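JSC1_58120g3 ([Leptolyngbya] sp. JSC-1, PDB 6XHH) binds a linear tetrapyrrole in its GAF domain and probably serves as a cyanobacteriochrome photosensor whose dark state absorbs far-red light. Local coordinates at residues R13-S16 / S20-S23; D90-G95 / E119-F124. All coordinates share one frame; numbering follows the deposited sequence.

In the fold
Both contacts are partly buried and lie on opposite sides of the GAF domain's centre: their own centres are 30 Å apart and their nearest atoms about 17 Å. They share no helix or strand. Interaction 1 folds the loop between helices 2-13 and 18-33 onto the first turn of the second helix; it is local, with three residues between its segments, wholly apolar or van der Waals, and without a hydrogen bond across it, Ile21 being its buried residue. Interaction 2, with 23 between, joins the loop after strand 87-89 to helix 115-123 beside the bilin, combining a buried aliphatic pair, Ile92 and Leu121, with a surface hydrogen bond. Each buries a similar area, 173 and 175 Å².

Interaction 1 of 2, residues R13-S16 / S20-S23; sequences RQVS and SIFS
The contact belongs to the short loop joining helix 2-13 to helix 18-33 in the GAF domain, where Val15 folds back on Ser20 and Ile21 near the start of the second helix. The backbones come closest at Val15 CA and Ser20 CA, 6.3 Å apart, and the link is made by side chains without a hydrogen bond between the segments. Val15 is extended (phi -123°, psi 165°), and its side chain is directed at the helix. Its branch point meets the helix first: Val15 CB lies 3.7 Å from Ser20 CB. Both methyls also lie against Ser20 CB, Val15 CG2 more closely at 3.8 Å than Val15 CG1 at 4.1 Å. CG2 alone continues to the next residue, 3.9 Å from Ile21 N and 4.1 Å from Ile21 CG1. A chi1 of -76° sets CG1 of Val15 anti to the carbonyl carbon and leaves CG2 between N and C, over the Ser20-Ile21 peptide. Beyond it, the end of the Ile21 chain runs toward the loop backbone, and Ile21 CD1 comes to 4.1 Å from Ser16 O, a loose van der Waals approach. Ser20 offers the valine its CB, while its hydroxyl OG is hydrogen-bonded to Asp17 OD1, so the polar end of the serine is engaged within the connection itself. The resulting patch is modest and partly open at its margin, with Ile21 as its buried member. The loop thus closes against the start of helix 18-33, which packs on helix 157-178 through Ile21 on Ala173 and Phe22 on Leu170 and Ile174, and, again through Phe22, on Ile52 of strand 49-56.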
loop_
_atom_site.group_PDB
_atom_site.type_symbol
_atom_site.label_atom_id
_atom_site.label_comp_id
_atom_site.label_asym_id
_atom_site.label_seq_id
_atom_site.Cartn_x
_atom_site.Cartn_y
_atom_site.Cartn_z
ATOM N N ARG A 13 11.853 13.231 6.179
ATOM C CA ARG A 13 12.819 14.218 5.727
ATOM C C ARG A 13 14.017 14.347 6.658
ATOM O O ARG A 13 14.960 15.073 6.325
ATOM C CB ARG A 13 12.138 15.579 5.557
ATOM C CG ARG A 13 12.852 16.489 4.576
ATOM C CD ARG A 13 12.812 15.933 3.169
ATOM N NE ARG A 13 11.558 16.247 2.501
ATOM C CZ ARG A 13 11.272 17.435 1.978
ATOM N NH1 ARG A 13 12.155 18.424 2.050
ATOM N NH2 ARG A 13 10.104 17.637 1.382
ATOM N N GLN A 14 14.015 13.662 7.803
ATOM C CA GLN A 14 15.164 13.704 8.703
ATOM C C GLN A 14 16.263 12.724 8.313
ATOM O O GLN A 14 17.287 12.665 9.001
ATOM C CB GLN A 14 14.722 13.443 10.149
ATOM C CG GLN A 14 14.127 14.681 10.824
ATOM C CD GLN A 14 13.468 14.379 12.155
ATOM O OE1 GLN A 14 13.143 13.232 12.460
ATOM N NE2 GLN A 14 13.256 15.420 12.955
ATOM N N VAL A 15 16.082 11.960 7.236
ATOM C CA VAL A 15 17.136 11.125 6.677
ATOM C C VAL A 15 17.343 11.520 5.219
ATOM O O VAL A 15 16.511 12.197 4.608
ATOM C CB VAL A 15 16.819 9.624 6.804
ATOM C CG1 VAL A 15 17.050 9.161 8.235
ATOM C CG2 VAL A 15 15.384 9.356 6.367
ATOM N N SER A 16 18.471 11.078 4.660
ATOM C CA SER A 16 18.959 11.592 3.382
ATOM C C SER A 16 18.683 10.645 2.219
ATOM O O SER A 16 18.085 11.044 1.215
ATOM C CB SER A 16 20.465 11.871 3.480
ATOM O OG SER A 16 20.811 12.360 4.765
ATOM N N SER A 20 16.832 4.807 3.419
ATOM C CA SER A 20 16.410 5.220 4.754
ATOM C C SER A 20 14.997 5.793 4.728
ATOM O O SER A 20 14.213 5.569 5.658
ATOM C CB SER A 20 17.390 6.249 5.323
ATOM O OG SER A 20 18.656 5.660 5.578
ATOM N N ILE A 21 14.664 6.554 3.678
ATOM C CA ILE A 21 13.316 7.108 3.537
ATOM C C ILE A 21 12.283 5.987 3.483
ATOM O O ILE A 21 11.247 6.042 4.161
ATOM C CB ILE A 21 13.238 7.997 2.287
ATOM C CG1 ILE A 21 14.108 9.240 2.488
ATOM C CG2 ILE A 21 11.798 8.384 1.984
ATOM C CD1 ILE A 21 14.049 10.237 1.349
ATOM N N PHE A 22 12.552 4.961 2.672
ATOM C CA PHE A 22 11.642 3.819 2.571
ATOM C C PHE A 22 11.468 3.130 3.916
ATOM O O PHE A 22 10.346 2.811 4.324
ATOM C CB PHE A 22 12.162 2.818 1.544
ATOM C CG PHE A 22 11.917 3.220 0.124
ATOM C CD1 PHE A 22 11.476 4.496 -0.194
ATOM C CD2 PHE A 22 12.141 2.312 -0.900
ATOM C CE1 PHE A 22 11.256 4.849 -1.514
ATOM C CE2 PHE A 22 11.911 2.654 -2.209
ATOM C CZ PHE A 22 11.486 3.925 -2.523
ATOM N N SER A 23 12.574 2.868 4.614
ATOM C CA SER A 23 12.486 2.137 5.873
ATOM C C SER A 23 11.755 2.949 6.931
ATOM O O SER A 23 10.881 2.432 7.635
ATOM C CB SER A 23 13.888 1.771 6.359
ATOM O OG SER A 23 14.467 0.792 5.517
#

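Interaction 2 of 2, residues D90-G95 / E119-F124; sequences DDIYLG and EALESF
Ile92 and Leu121 mark the nearest backbone approach, with Ile92 CA 7.9 Å from Leu121 CA, wide enough for side chains to fill the gap. The chain turns a corner at Asp90 and then coils tightly: Asp91 O accepts from both Leu94 N and Gly95 N, while Asp91 OD1 takes Tyr93 N at 3.0 Å in an Asx turn, met on its anti side and 34° out of the carboxylate plane. Facing it is the last turn of helix 115-123. Ile92 and Leu121 both point across the gap and run antiparallel alongside one another, Ile92 CG2 touching Leu121 CD1 at 3.9 Å. The other branch of the isoleucine extends across the helix, bringing Ile92 CD1 to 4.1 Å from Glu122 CG. Ile92 CG1 also lies 3.8 Å above the centre of one face of the Tyr93 ring, so the same side chain backs the tyrosine. Farther out, Tyr93 and Glu122 meet nearly perpendicular, and Tyr93 OH donates to Glu122 OE2 at 2.7 Å. The carboxylate oxygen uses its anti lone pair and lies at the ring's edge, close to its plane, while the ring and carboxylate planes are turned 58° apart. Glu122 is extended beyond CG (chi2 166°), which carries its carboxylate out to the phenol. Leu121 also packs on Trp68, its side chain lies about 5 Å from the bilin, and neighbouring Ala120 belongs to the bilin pocket. The chemistry is therefore layered: buried aliphatic contact near the chromophore, then a short phenol-carboxylate bond at the solvent-exposed side chains of Tyr93 and Glu122. That bond would probably stabilise negative charge on Glu122 and ties the loop to the helix that helps form the pocket wall.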
loop_
_atom_site.group_PDB
_atom_site.type_symbol
_atom_site.label_atom_id
_atom_site.label_comp_id
_atom_site.label_asym_id
_atom_site.label_seq_id
_atom_site.Cartn_x
_atom_site.Cartn_y
_atom_site.Cartn_z
ATOM N N ASP A 90 -11.206 -4.605 4.190
ATOM C CA ASP A 90 -11.183 -4.916 5.618
ATOM C C ASP A 90 -10.846 -6.383 5.859
ATOM O O ASP A 90 -10.082 -6.716 6.768
ATOM C CB ASP A 90 -12.537 -4.621 6.261
ATOM C CG ASP A 90 -12.840 -3.149 6.364
ATOM O OD1 ASP A 90 -12.065 -2.342 5.818
ATOM O OD2 ASP A 90 -13.841 -2.809 7.030
ATOM N N ASP A 91 -11.434 -7.266 5.060
ATOM C CA ASP A 91 -11.417 -8.708 5.288
ATOM C C ASP A 91 -11.325 -9.351 3.909
ATOM O O ASP A 91 -12.265 -9.225 3.126
ATOM C CB ASP A 91 -12.695 -9.124 6.021
ATOM C CG ASP A 91 -12.751 -10.604 6.365
ATOM O OD1 ASP A 91 -12.112 -11.417 5.684
ATOM O OD2 ASP A 91 -13.481 -10.938 7.316
ATOM N N ILE A 92 -10.212 -10.027 3.600
ATOM C CA ILE A 92 -10.023 -10.559 2.250
ATOM C C ILE A 92 -11.096 -11.571 1.861
ATOM O O ILE A 92 -11.257 -11.873 0.670
ATOM C CB ILE A 92 -8.619 -11.186 2.070
ATOM C CG1 ILE A 92 -8.443 -12.447 2.927
ATOM C CG2 ILE A 92 -7.524 -10.142 2.301
ATOM C CD1 ILE A 92 -7.194 -13.253 2.525
ATOM N N TYR A 93 -11.833 -12.109 2.824
ATOM C CA TYR A 93 -12.876 -13.075 2.511
ATOM C C TYR A 93 -14.232 -12.431 2.305
ATOM O O TYR A 93 -15.175 -13.129 1.913
ATOM C CB TYR A 93 -12.961 -14.130 3.615
ATOM C CG TYR A 93 -11.645 -14.836 3.824
ATOM C CD1 TYR A 93 -11.044 -15.556 2.793
ATOM C CD2 TYR A 93 -10.977 -14.755 5.035
ATOM C CE1 TYR A 93 -9.827 -16.203 2.976
ATOM C CE2 TYR A 93 -9.765 -15.392 5.218
ATOM C CZ TYR A 93 -9.198 -16.108 4.186
ATOM O OH TYR A 93 -7.996 -16.748 4.379
ATOM N N LEU A 94 -14.354 -11.130 2.564
ATOM C CA LEU A 94 -15.619 -10.433 2.393
ATOM C C LEU A 94 -15.600 -9.393 1.288
ATOM O O LEU A 94 -16.620 -9.207 0.625
ATOM C CB LEU A 94 -16.048 -9.768 3.709
ATOM C CG LEU A 94 -16.293 -10.740 4.869
ATOM C CD1 LEU A 94 -16.669 -9.999 6.132
ATOM C CD2 LEU A 94 -17.386 -11.733 4.505
ATOM N N GLY A 95 -14.495 -8.706 1.056
ATOM C CA GLY A 95 -14.336 -7.959 -0.175
ATOM C C GLY A 95 -14.033 -6.490 0.056
ATOM O O GLY A 95 -13.861 -6.026 1.178
ATOM N N GLU A 119 -6.090 -16.128 -2.864
ATOM C CA GLU A 119 -5.043 -17.116 -2.604
ATOM C C GLU A 119 -3.658 -16.469 -2.617
ATOM O O GLU A 119 -2.785 -16.811 -1.805
ATOM C CB GLU A 119 -5.142 -18.239 -3.641
ATOM C CG GLU A 119 -4.155 -19.369 -3.429
ATOM C CD GLU A 119 -4.106 -20.324 -4.609
ATOM O OE1 GLU A 119 -3.105 -21.061 -4.739
ATOM O OE2 GLU A 119 -5.069 -20.337 -5.408
ATOM N N ALA A 120 -3.449 -15.528 -3.535
ATOM C CA ALA A 120 -2.206 -14.762 -3.577
ATOM C C ALA A 120 -1.981 -14.000 -2.274
ATOM O O ALA A 120 -0.876 -14.009 -1.720
ATOM C CB ALA A 120 -2.234 -13.800 -4.765
ATOM N N LEU A 121 -3.026 -13.351 -1.763
ATOM C CA LEU A 121 -2.931 -12.654 -0.484
ATOM C C LEU A 121 -2.608 -13.616 0.654
ATOM O O LEU A 121 -1.738 -13.337 1.490
ATOM C CB LEU A 121 -4.243 -11.894 -0.225
ATOM C CG LEU A 121 -4.433 -10.646 -1.103
ATOM C CD1 LEU A 121 -5.895 -10.199 -1.194
ATOM C CD2 LEU A 121 -3.564 -9.529 -0.576
ATOM N N GLU A 122 -3.287 -14.764 0.697
ATOM C CA GLU A 122 -2.945 -15.790 1.678
ATOM C C GLU A 122 -1.480 -16.201 1.572
ATOM O O GLU A 122 -0.821 -16.440 2.592
ATOM C CB GLU A 122 -3.860 -17.006 1.504
ATOM C CG GLU A 122 -5.270 -16.828 2.064
ATOM C CD GLU A 122 -6.213 -17.896 1.565
ATOM O OE1 GLU A 122 -5.857 -18.575 0.579
ATOM O OE2 GLU A 122 -7.299 -18.059 2.154
ATOM N N SER A 123 -0.941 -16.278 0.349
ATOM C CA SER A 123 0.459 -16.672 0.207
ATOM C C SER A 123 1.411 -15.649 0.808
ATOM O O SER A 123 2.559 -15.997 1.118
ATOM C CB SER A 123 0.813 -16.910 -1.268
ATOM O OG SER A 123 1.188 -15.707 -1.926
ATOM N N PHE A 124 0.968 -14.403 0.977
ATOM C CA PHE A 124 1.767 -13.373 1.620
ATOM C C PHE A 124 1.342 -13.136 3.063
ATOM O O PHE A 124 1.814 -12.177 3.692
ATOM C CB PHE A 124 1.698 -12.086 0.796
ATOM C CG PHE A 124 2.343 -12.217 -0.561
ATOM C CD1 PHE A 124 3.696 -12.508 -0.669
ATOM C CD2 PHE A 124 1.598 -12.087 -1.723
ATOM C CE1 PHE A 124 4.291 -12.648 -1.903
ATOM C CE2 PHE A 124 2.195 -12.228 -2.966
ATOM C CZ PHE A 124 3.542 -12.504 -3.053
#